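Local atomic coordinates of activating signal cointegrator 1 complex subunit 2 (Homo sapiens, PDB entry 6YXQ), a protein that binds polyubiquitin chains and, within the ASCC complex, brings ASCC3 and ALKBH3 to sites of DNA alkylation damage, besides helping to rescue stalled ribosomes. Residues B[164-169]-B[258-263]; B[252-257]-B[317-322]; B[282-287]-B[365-370]; B[293-298]-B[311-316]. One frame throughout, in Å; residues are numbered along the deposited sequence.

In the fold
All four contacts join helices in the N-terminal part of ASCC2, which binds ASCC3. Interaction 1 (164-169 with 258-263) lies about 2 Å from the centre of the chain and shares helix 243-266 with interaction 2, which uses the preceding residues of that helix; the two centres are about 13 Å apart. Helix 306-340 serves interactions 2 and 4, about 11 Å apart between centres; helix 279-300 serves 3 and 4. Along the chain the segments of 1 and 2 alternate, as do those of 2 and 3, while interaction 4, between consecutive helices, is nested inside the loops closed by 2 and 3. ASCC3 reaches interactions 1, 2 and 4 but not 3, so the shared helices connect the ASCC3-facing part to the last helices of this piece.

Interaction 1: B[164-169]-B[258-263]; sequences KILDLC and TTLWAF
Two helices cross almost at a right angle here, 86° between directions with axes 8.3 Å apart at closest approach, a perpendicular helix-helix packing at the middle of this mainly helical chain. The side chain of Phe263 fills the crossing. Its CG is anti to the backbone N (chi1 173°), which carries the ring across to helix 162-172. Leu166 lies over one ring face: its CD1 sits 3.7 Å from the Phe263 ring centroid, only 17° off the normal, a CH-pi contact. The sulfur of Cys169, turned beside its own backbone N, meets the ring at the edge instead, with SG 3.8 Å from Phe263 CD1. Ile165 presents CG2, the branch anti to its backbone N, obliquely to Phe263 CE1 at 3.6 Å. An alanine in place of Phe263 removes the ring that Leu166 CD1, Cys169 SG and Ile165 CG2 share, and would probably loosen the crossing. Helix 177-190 covers both Ile165 and Cys169, whereas Asp167 forms salt bridges with Arg104 and with Arg15 of the ASCC3 chain. Thr259 divides its branches: OG1 bonds back to Asp255 O, and CG2 meets Leu166 CB at 3.7 Å.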
# COMPACT_ATOMS: atom_id res chain seq x y z
N LYS B 164 -5.57 3.21 -7.05
CA LYS B 164 -5.35 2.29 -5.94
C LYS B 164 -4.80 0.96 -6.42
O LYS B 164 -4.01 0.32 -5.72
CB LYS B 164 -6.64 2.07 -5.15
CG LYS B 164 -7.19 3.33 -4.53
CD LYS B 164 -8.68 3.19 -4.30
CE LYS B 164 -8.99 2.91 -2.86
NZ LYS B 164 -9.38 4.16 -2.16
N ILE B 165 -5.20 0.51 -7.62
CA ILE B 165 -4.67 -0.74 -8.14
C ILE B 165 -3.18 -0.59 -8.47
O ILE B 165 -2.36 -1.46 -8.14
CB ILE B 165 -5.48 -1.19 -9.36
CG1 ILE B 165 -6.86 -1.68 -8.92
CG2 ILE B 165 -4.73 -2.28 -10.12
CD1 ILE B 165 -7.84 -1.86 -10.05
N LEU B 166 -2.82 0.51 -9.13
CA LEU B 166 -1.42 0.77 -9.43
C LEU B 166 -0.60 0.84 -8.15
O LEU B 166 0.49 0.25 -8.06
CB LEU B 166 -1.30 2.07 -10.23
CG LEU B 166 -1.30 1.99 -11.76
CD1 LEU B 166 -2.49 1.18 -12.27
CD2 LEU B 166 -1.32 3.38 -12.36
N ASP B 167 -1.10 1.58 -7.16
CA ASP B 167 -0.44 1.64 -5.86
C ASP B 167 -0.28 0.24 -5.27
O ASP B 167 0.80 -0.12 -4.79
CB ASP B 167 -1.23 2.53 -4.90
CG ASP B 167 -1.14 4.00 -5.27
OD1 ASP B 167 -0.06 4.44 -5.71
OD2 ASP B 167 -2.16 4.71 -5.11
N LEU B 168 -1.35 -0.56 -5.31
CA LEU B 168 -1.30 -1.90 -4.73
C LEU B 168 -0.18 -2.71 -5.36
O LEU B 168 0.58 -3.38 -4.65
CB LEU B 168 -2.63 -2.61 -4.93
CG LEU B 168 -3.71 -2.30 -3.90
CD1 LEU B 168 -5.04 -2.92 -4.34
CD2 LEU B 168 -3.28 -2.81 -2.54
N CYS B 169 -0.06 -2.65 -6.69
CA CYS B 169 0.97 -3.43 -7.38
C CYS B 169 2.36 -2.97 -7.03
O CYS B 169 3.22 -3.79 -6.68
CB CYS B 169 0.77 -3.39 -8.90
SG CYS B 169 -0.79 -4.05 -9.47
N THR B 258 8.24 3.01 -12.60
CA THR B 258 8.16 1.86 -11.70
C THR B 258 6.72 1.44 -11.46
O THR B 258 6.40 0.25 -11.49
CB THR B 258 8.86 2.19 -10.39
OG1 THR B 258 10.20 2.63 -10.66
CG2 THR B 258 8.92 0.98 -9.49
N THR B 259 5.82 2.41 -11.25
CA THR B 259 4.42 2.08 -10.98
C THR B 259 3.77 1.43 -12.20
O THR B 259 3.10 0.40 -12.08
CB THR B 259 3.65 3.32 -10.57
OG1 THR B 259 4.35 3.97 -9.50
CG2 THR B 259 2.26 2.95 -10.10
N LEU B 260 3.94 2.04 -13.38
CA LEU B 260 3.38 1.45 -14.59
C LEU B 260 3.93 0.04 -14.83
O LEU B 260 3.17 -0.89 -15.14
CB LEU B 260 3.67 2.35 -15.79
CG LEU B 260 2.85 3.64 -15.83
CD1 LEU B 260 3.13 4.41 -17.12
CD2 LEU B 260 1.39 3.29 -15.72
N TRP B 261 5.25 -0.13 -14.69
CA TRP B 261 5.84 -1.43 -14.94
C TRP B 261 5.34 -2.47 -13.93
O TRP B 261 5.04 -3.60 -14.31
CB TRP B 261 7.36 -1.34 -14.90
CG TRP B 261 7.98 -2.68 -14.81
CD1 TRP B 261 8.26 -3.53 -15.84
CD2 TRP B 261 8.35 -3.37 -13.61
NE1 TRP B 261 8.81 -4.69 -15.37
CE2 TRP B 261 8.88 -4.62 -14.00
CE3 TRP B 261 8.30 -3.05 -12.25
CZ2 TRP B 261 9.35 -5.55 -13.07
CZ3 TRP B 261 8.78 -3.97 -11.34
CH2 TRP B 261 9.29 -5.21 -11.75
N ALA B 262 5.26 -2.10 -12.65
CA ALA B 262 4.76 -3.05 -11.66
C ALA B 262 3.32 -3.43 -11.94
O ALA B 262 2.94 -4.60 -11.81
CB ALA B 262 4.88 -2.45 -10.26
N PHE B 263 2.50 -2.46 -12.35
CA PHE B 263 1.12 -2.78 -12.69
C PHE B 263 1.05 -3.78 -13.83
O PHE B 263 0.28 -4.74 -13.77
CB PHE B 263 0.35 -1.51 -13.05
CG PHE B 263 -1.03 -1.78 -13.56
CD1 PHE B 263 -1.90 -2.56 -12.82
CD2 PHE B 263 -1.44 -1.28 -14.78
CE1 PHE B 263 -3.18 -2.81 -13.28
CE2 PHE B 263 -2.72 -1.53 -15.25
CZ PHE B 263 -3.59 -2.30 -14.50

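Interaction 2: B[252-257]-B[317-322]; sequences YLCDTC and SHSRKK
The carbonyl oxygen Tyr252 O is gripped by two donors from one residue, Thr256: the backbone N at 2.9 Å from Tyr252 O, and OG1 at 2.6 Å from that same oxygen. The hydroxyl comes in above the carbonyl plane, 38° out of it, so the helix keeps its regular bond and gains a side-chain one. Both belong to helix 243-266, which packs side by side with helix 306-340 in a roughly parallel pair, 32° between directions and 8.8 Å between axes. Small side chains let the backbones close in, and the CA atoms of Cys254 and Ser319 are 5.1 Å apart. Ser319 sits at the centre of the seam: its CB points at the first helix and lies near Leu253 CG and Cys257 SG, with OG 3.4 Å from Cys254 CA. Its hydroxyl, beside the backbone N, bonds back to Arg315 O, so this buried polar group is satisfied within its own helix.

Cys254 and Cys257 flank the serine with different torsions. Cys254 SG is anti to the backbone N (chi1 178°) and reaches the His318 ring obliquely, whereas Cys257 SG lies beside its backbone N. His318 is fixed from two ends, by Thr258 OG1 at NE2 and by the backbone N of Asp181 of the ASCC3 chain at ND1, which ties this helix pair to the partner protein. Lys322 gives the start of its side chain to the seam, bends at its second torsion and carries NZ off to Glu325, leaving Lys322 CB 4.0 Å from Cys257 CB.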
# COMPACT_ATOMS: atom_id res chain seq x y z
N TYR B 252 9.80 12.01 -10.14
CA TYR B 252 8.49 11.79 -10.73
C TYR B 252 8.56 10.75 -11.84
O TYR B 252 7.73 9.83 -11.91
CB TYR B 252 7.97 13.12 -11.26
CG TYR B 252 6.51 13.15 -11.67
CD1 TYR B 252 5.55 12.41 -10.99
CD2 TYR B 252 6.10 13.94 -12.72
CE1 TYR B 252 4.22 12.45 -11.36
CE2 TYR B 252 4.78 13.98 -13.10
CZ TYR B 252 3.84 13.24 -12.42
OH TYR B 252 2.53 13.30 -12.82
N LEU B 253 9.55 10.86 -12.72
CA LEU B 253 9.69 9.92 -13.82
C LEU B 253 9.94 8.51 -13.31
O LEU B 253 9.34 7.54 -13.79
CB LEU B 253 10.81 10.36 -14.76
CG LEU B 253 11.18 9.39 -15.88
CD1 LEU B 253 10.06 9.24 -16.90
CD2 LEU B 253 12.46 9.84 -16.54
N CYS B 254 10.83 8.37 -12.32
CA CYS B 254 11.15 7.07 -11.74
C CYS B 254 9.92 6.44 -11.08
O CYS B 254 9.63 5.25 -11.29
CB CYS B 254 12.28 7.21 -10.72
SG CYS B 254 12.72 5.67 -9.89
N ASP B 255 9.19 7.23 -10.28
CA ASP B 255 7.97 6.71 -9.67
C ASP B 255 6.98 6.27 -10.73
O ASP B 255 6.38 5.19 -10.62
CB ASP B 255 7.33 7.76 -8.76
CG ASP B 255 5.99 7.30 -8.17
OD1 ASP B 255 5.99 6.80 -7.03
OD2 ASP B 255 4.95 7.46 -8.82
N THR B 256 6.84 7.07 -11.79
CA THR B 256 5.85 6.79 -12.83
C THR B 256 6.18 5.50 -13.57
O THR B 256 5.30 4.64 -13.78
CB THR B 256 5.77 7.97 -13.79
OG1 THR B 256 5.54 9.18 -13.06
CG2 THR B 256 4.66 7.76 -14.80
N CYS B 257 7.44 5.35 -13.99
CA CYS B 257 7.85 4.15 -14.72
C CYS B 257 7.78 2.91 -13.84
O CYS B 257 7.32 1.86 -14.30
CB CYS B 257 9.26 4.30 -15.29
SG CYS B 257 9.51 5.68 -16.41
N SER B 317 18.66 5.57 -14.88
CA SER B 317 18.92 4.28 -15.50
C SER B 317 17.82 3.28 -15.16
O SER B 317 17.37 2.51 -16.02
CB SER B 317 20.29 3.76 -15.09
OG SER B 317 21.23 4.81 -15.10
N HIS B 318 17.37 3.28 -13.90
CA HIS B 318 16.23 2.46 -13.51
C HIS B 318 15.00 2.79 -14.35
O HIS B 318 14.28 1.88 -14.80
CB HIS B 318 15.96 2.65 -12.02
CG HIS B 318 14.70 2.02 -11.54
ND1 HIS B 318 14.64 0.72 -11.07
CD2 HIS B 318 13.44 2.52 -11.42
CE1 HIS B 318 13.40 0.45 -10.71
NE2 HIS B 318 12.65 1.52 -10.91
N SER B 319 14.75 4.07 -14.60
CA SER B 319 13.57 4.46 -15.36
C SER B 319 13.67 4.01 -16.80
O SER B 319 12.68 3.57 -17.39
CB SER B 319 13.35 5.98 -15.30
OG SER B 319 13.65 6.49 -14.01
N ARG B 320 14.86 4.10 -17.39
CA ARG B 320 15.03 3.65 -18.76
C ARG B 320 14.80 2.15 -18.87
O ARG B 320 14.08 1.67 -19.77
CB ARG B 320 16.42 4.03 -19.27
CG ARG B 320 16.70 5.50 -19.09
CD ARG B 320 18.12 5.86 -19.38
NE ARG B 320 18.74 4.95 -20.34
CZ ARG B 320 19.87 4.29 -20.11
NH1 ARG B 320 20.50 4.44 -18.95
NH2 ARG B 320 20.37 3.48 -21.03
N LYS B 321 15.37 1.39 -17.93
CA LYS B 321 15.16 -0.06 -17.92
C LYS B 321 13.68 -0.40 -17.79
O LYS B 321 13.16 -1.25 -18.54
CB LYS B 321 15.97 -0.69 -16.79
CG LYS B 321 15.91 -2.20 -16.77
CD LYS B 321 16.71 -2.77 -15.60
CE LYS B 321 16.62 -4.29 -15.53
NZ LYS B 321 17.20 -4.83 -14.26
N LYS B 322 12.97 0.26 -16.87
CA LYS B 322 11.55 -0.04 -16.68
C LYS B 322 10.73 0.35 -17.90
O LYS B 322 9.75 -0.33 -18.24
CB LYS B 322 11.02 0.68 -15.44
CG LYS B 322 11.58 0.16 -14.13
CD LYS B 322 11.40 -1.34 -14.03
CE LYS B 322 12.39 -1.93 -13.04
NZ LYS B 322 12.38 -3.41 -13.10

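Interaction 3: B[282-287]-B[365-370]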
# COMPACT_ATOMS: atom_id res chain seq x y z
N ARG B 282 4.72 6.08 -28.10
CA ARG B 282 4.80 7.26 -27.24
C ARG B 282 5.98 7.15 -26.28
O ARG B 282 6.71 8.12 -26.08
CB ARG B 282 3.49 7.45 -26.48
CG ARG B 282 2.45 8.24 -27.26
CD ARG B 282 2.93 9.65 -27.56
NE ARG B 282 2.87 10.52 -26.39
CZ ARG B 282 1.76 11.12 -25.96
NH1 ARG B 282 0.62 10.95 -26.62
NH2 ARG B 282 1.80 11.90 -24.89
N LEU B 283 6.22 5.96 -25.72
CA LEU B 283 7.33 5.84 -24.80
C LEU B 283 8.66 5.75 -25.53
O LEU B 283 9.67 6.22 -25.02
CB LEU B 283 7.14 4.65 -23.85
CG LEU B 283 7.52 3.22 -24.19
CD1 LEU B 283 8.97 2.94 -23.89
CD2 LEU B 283 6.64 2.30 -23.38
N ALA B 284 8.67 5.20 -26.74
CA ALA B 284 9.89 5.20 -27.54
C ALA B 284 10.33 6.63 -27.85
O ALA B 284 11.50 7.00 -27.65
CB ALA B 284 9.68 4.41 -28.82
N SER B 285 9.41 7.46 -28.34
CA SER B 285 9.77 8.83 -28.69
C SER B 285 10.06 9.65 -27.44
O SER B 285 10.94 10.52 -27.47
CB SER B 285 8.66 9.47 -29.51
OG SER B 285 7.41 9.00 -29.08
N PHE B 286 9.34 9.40 -26.34
CA PHE B 286 9.69 10.05 -25.09
C PHE B 286 11.10 9.70 -24.67
O PHE B 286 11.85 10.56 -24.20
CB PHE B 286 8.71 9.66 -23.98
CG PHE B 286 9.15 10.10 -22.62
CD1 PHE B 286 8.88 11.38 -22.17
CD2 PHE B 286 9.84 9.24 -21.78
CE1 PHE B 286 9.29 11.80 -20.92
CE2 PHE B 286 10.25 9.65 -20.52
CZ PHE B 286 9.98 10.93 -20.09
N TYR B 287 11.47 8.42 -24.79
CA TYR B 287 12.83 7.99 -24.51
C TYR B 287 13.82 8.79 -25.34
O TYR B 287 14.76 9.39 -24.79
CB TYR B 287 12.96 6.49 -24.80
CG TYR B 287 14.15 5.82 -24.16
CD1 TYR B 287 15.38 5.80 -24.81
CD2 TYR B 287 14.05 5.20 -22.93
CE1 TYR B 287 16.48 5.19 -24.24
CE2 TYR B 287 15.15 4.59 -22.35
CZ TYR B 287 16.36 4.59 -23.01
OH TYR B 287 17.47 3.98 -22.45
N LYS B 365 16.75 6.15 -32.99
CA LYS B 365 17.95 5.30 -33.01
C LYS B 365 18.50 5.05 -31.62
O LYS B 365 18.94 3.93 -31.32
CB LYS B 365 19.01 5.92 -33.92
CG LYS B 365 18.61 6.03 -35.38
CD LYS B 365 19.57 6.93 -36.16
CE LYS B 365 20.94 6.28 -36.36
NZ LYS B 365 21.87 7.13 -37.14
N ARG B 366 18.49 6.06 -30.74
CA ARG B 366 19.01 5.86 -29.39
C ARG B 366 18.13 4.89 -28.61
O ARG B 366 18.63 3.99 -27.93
CB ARG B 366 19.11 7.20 -28.66
CG ARG B 366 19.29 7.07 -27.15
CD ARG B 366 20.56 6.30 -26.81
NE ARG B 366 20.64 6.02 -25.38
CZ ARG B 366 21.32 6.77 -24.52
NH1 ARG B 366 21.98 7.84 -24.95
NH2 ARG B 366 21.35 6.45 -23.23
N PHE B 367 16.81 5.07 -28.68
CA PHE B 367 15.93 4.11 -28.05
C PHE B 367 16.08 2.73 -28.68
O PHE B 367 16.06 1.71 -27.98
CB PHE B 367 14.48 4.56 -28.14
CG PHE B 367 13.49 3.47 -27.89
CD1 PHE B 367 13.20 3.07 -26.60
CD2 PHE B 367 12.88 2.81 -28.95
CE1 PHE B 367 12.30 2.05 -26.36
CE2 PHE B 367 11.98 1.79 -28.72
CZ PHE B 367 11.69 1.41 -27.42
N LEU B 368 16.21 2.67 -30.01
CA LEU B 368 16.33 1.38 -30.67
C LEU B 368 17.57 0.65 -30.19
O LEU B 368 17.52 -0.55 -29.89
CB LEU B 368 16.38 1.57 -32.19
CG LEU B 368 15.25 0.89 -32.97
CD1 LEU B 368 15.53 1.00 -34.46
CD2 LEU B 368 15.07 -0.56 -32.55
N ARG B 369 18.70 1.36 -30.10
CA ARG B 369 19.95 0.74 -29.69
C ARG B 369 19.85 0.13 -28.30
O ARG B 369 20.15 -1.05 -28.11
CB ARG B 369 21.06 1.80 -29.76
CG ARG B 369 22.41 1.39 -29.20
CD ARG B 369 23.22 2.63 -28.83
NE ARG B 369 22.88 3.81 -29.63
CZ ARG B 369 23.16 5.06 -29.28
NH1 ARG B 369 23.80 5.30 -28.13
NH2 ARG B 369 22.81 6.07 -30.06
N ASP B 370 19.37 0.91 -27.33
CA ASP B 370 19.24 0.44 -25.95
C ASP B 370 18.21 -0.68 -25.84
O ASP B 370 18.45 -1.70 -25.16
CB ASP B 370 18.86 1.61 -25.05
CG ASP B 370 19.94 2.69 -24.98
OD1 ASP B 370 21.05 2.49 -25.54
OD2 ASP B 370 19.68 3.75 -24.37
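Contact between helix 279-300 and the start of helix 365-374, whose directions differ by 107°, centres on two rings and one carboxylate oxygen. Ala284 CB rests over a face of the Phe367 ring, 3.7 Å from its centroid, a CH-pi contact. The same ring turns its edge toward the face of Tyr287 in an offset edge-to-face pair, centroids 5.6 Å apart and planes at 66°. With CG anti to its backbone N, Tyr287 extends past Phe367 CB and ends at Asp370, where Tyr287 OH donates to the anti lone pair of Asp370 OD2 at 2.9 Å.

Asp370 OD2 takes a second bond from within its own helix: Arg366 NE lies 2.7 Å from it in a nearly straight salt bridge (168°). Further out, Arg320 NE on helix 306-340 bonds to Tyr287 OH, and Arg366 NH2 forms a salt bridge with Glu295. Glu288 OE2 accepts from the backbone N of both Arg366 and Phe367, tying the first turn of helix 365-374 to helix 279-300. Phe327 meets Phe367 edge-to-face.

Set among arginines, Asp370 is likely to stay ionised, and the phenol oxygen, bonded to Arg320 NE and donating to OD2, links that arginine to the carboxylate beside an apolar aromatic core.

Interaction 4: B[293-298]-B[311-316]; sequences EMESAI and DLWQRL
Segments 293-298 and 311-316 run antiparallel, at 160° between directions and 10.4 Å between axes, as the two arms of a helical hairpin; the closest CA pair, Ile298 and Trp313, is 6.8 Å apart. Three side chains on each arm meet. Ile298 splits its branches: CD1 lies 3.8 Å from Leu312 CB and also near Leu316 CD2, while CG2, anti to the backbone N, meets the edge of the Trp313 ring at CE3, 3.8 Å away. Trp313 has its own CG anti to the backbone N (chi1 -180°), and this swings the indole across toward helix 279-300. Glu295, extended beyond CG, runs obliquely past the six-membered part of the indole, with CG 3.6 Å from Trp313 CZ3. An alanine in place of Trp313 takes away the indole that Glu295 CG and Ile298 CG2 share, and would probably weaken the hairpin at this point. Leu316 CD2 completes the seam against CB of Met294, a selenomethionine, at 4.0 Å. Asp184 of the ASCC3 chain packs on Trp313 and Leu186 of that chain on Ile298. Cohesion between the arms is thus apolar, even where Glu295 takes part: its aliphatic stem touches the indole while its carboxylate pairs with Arg366.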
# COMPACT_ATOMS: atom_id res chain seq x y z
N GLU B 293 19.25 14.20 -23.20
CA GLU B 293 19.50 15.49 -22.58
C GLU B 293 19.72 15.36 -21.08
O GLU B 293 20.66 15.95 -20.52
CB GLU B 293 18.34 16.45 -22.88
CG GLU B 293 18.51 17.85 -22.33
CD GLU B 293 19.71 18.57 -22.92
OE1 GLU B 293 19.96 18.41 -24.13
OE2 GLU B 293 20.40 19.29 -22.16
N MSE B 294 18.90 14.56 -20.42
CA MSE B 294 19.00 14.36 -18.98
C MSE B 294 20.27 13.60 -18.60
O MSE B 294 20.91 13.90 -17.59
CB MSE B 294 17.78 13.62 -18.44
CG MSE B 294 16.44 14.14 -18.94
SE MSE B 294 15.11 13.62 -17.62
CE MSE B 294 13.74 12.77 -18.63
N GLU B 295 20.62 12.61 -19.41
CA GLU B 295 21.90 11.93 -19.24
C GLU B 295 23.05 12.93 -19.26
O GLU B 295 23.87 12.97 -18.33
CB GLU B 295 22.09 10.88 -20.33
CG GLU B 295 21.83 9.45 -19.88
CD GLU B 295 22.39 8.44 -20.87
OE1 GLU B 295 22.15 7.22 -20.68
OE2 GLU B 295 23.06 8.86 -21.84
N SER B 296 23.12 13.75 -20.31
CA SER B 296 24.23 14.69 -20.43
C SER B 296 24.23 15.70 -19.30
O SER B 296 25.29 16.06 -18.77
CB SER B 296 24.19 15.41 -21.78
OG SER B 296 25.24 16.36 -21.86
N ALA B 297 23.05 16.16 -18.89
CA ALA B 297 22.98 17.16 -17.83
C ALA B 297 23.45 16.59 -16.50
O ALA B 297 24.22 17.24 -15.77
CB ALA B 297 21.56 17.71 -17.71
N ILE B 298 22.99 15.38 -16.16
CA ILE B 298 23.42 14.74 -14.92
C ILE B 298 24.92 14.55 -14.92
O ILE B 298 25.62 14.86 -13.94
CB ILE B 298 22.67 13.41 -14.73
CG1 ILE B 298 21.21 13.66 -14.35
CG2 ILE B 298 23.34 12.57 -13.66
CD1 ILE B 298 20.46 12.40 -14.02
N ASP B 311 22.67 9.58 -7.27
CA ASP B 311 21.34 9.03 -7.02
C ASP B 311 20.41 9.28 -8.21
O ASP B 311 19.67 8.39 -8.63
CB ASP B 311 20.75 9.64 -5.75
CG ASP B 311 19.27 9.35 -5.60
OD1 ASP B 311 18.90 8.16 -5.56
OD2 ASP B 311 18.49 10.31 -5.52
N LEU B 312 20.45 10.50 -8.75
CA LEU B 312 19.64 10.81 -9.93
C LEU B 312 20.03 9.93 -11.11
O LEU B 312 19.17 9.52 -11.90
CB LEU B 312 19.79 12.28 -10.28
CG LEU B 312 18.76 13.27 -9.73
CD1 LEU B 312 18.58 13.11 -8.24
CD2 LEU B 312 19.17 14.68 -10.08
N TRP B 313 21.32 9.62 -11.24
CA TRP B 313 21.76 8.74 -12.31
C TRP B 313 21.20 7.33 -12.12
O TRP B 313 20.74 6.70 -13.09
CB TRP B 313 23.29 8.70 -12.35
CG TRP B 313 23.80 7.82 -13.42
CD1 TRP B 313 24.22 6.53 -13.28
CD2 TRP B 313 23.93 8.14 -14.80
NE1 TRP B 313 24.61 6.03 -14.50
CE2 TRP B 313 24.44 7.01 -15.45
CE3 TRP B 313 23.66 9.29 -15.55
CZ2 TRP B 313 24.70 6.98 -16.82
CZ3 TRP B 313 23.92 9.27 -16.91
CH2 TRP B 313 24.43 8.12 -17.53
N GLN B 314 21.27 6.82 -10.89
CA GLN B 314 20.68 5.51 -10.60
C GLN B 314 19.20 5.49 -10.98
O GLN B 314 18.73 4.55 -11.63
CB GLN B 314 20.86 5.17 -9.12
CG GLN B 314 22.29 4.93 -8.72
CD GLN B 314 22.85 3.65 -9.30
OE1 GLN B 314 22.21 2.60 -9.24
NE2 GLN B 314 24.04 3.73 -9.88
N ARG B 315 18.47 6.53 -10.58
CA ARG B 315 17.04 6.59 -10.86
C ARG B 315 16.76 6.69 -12.35
O ARG B 315 15.83 6.06 -12.86
CB ARG B 315 16.41 7.77 -10.12
CG ARG B 315 16.57 7.68 -8.62
CD ARG B 315 15.84 8.78 -7.87
NE ARG B 315 16.06 8.64 -6.43
CZ ARG B 315 15.38 7.80 -5.66
NH1 ARG B 315 14.42 7.05 -6.18
NH2 ARG B 315 15.66 7.72 -4.36
N LEU B 316 17.56 7.48 -13.08
CA LEU B 316 17.36 7.61 -14.52
C LEU B 316 17.59 6.29 -15.24
O LEU B 316 16.81 5.91 -16.12
CB LEU B 316 18.29 8.69 -15.08
CG LEU B 316 18.13 9.00 -16.57
CD1 LEU B 316 16.69 9.40 -16.86
CD2 LEU B 316 19.12 10.07 -17.03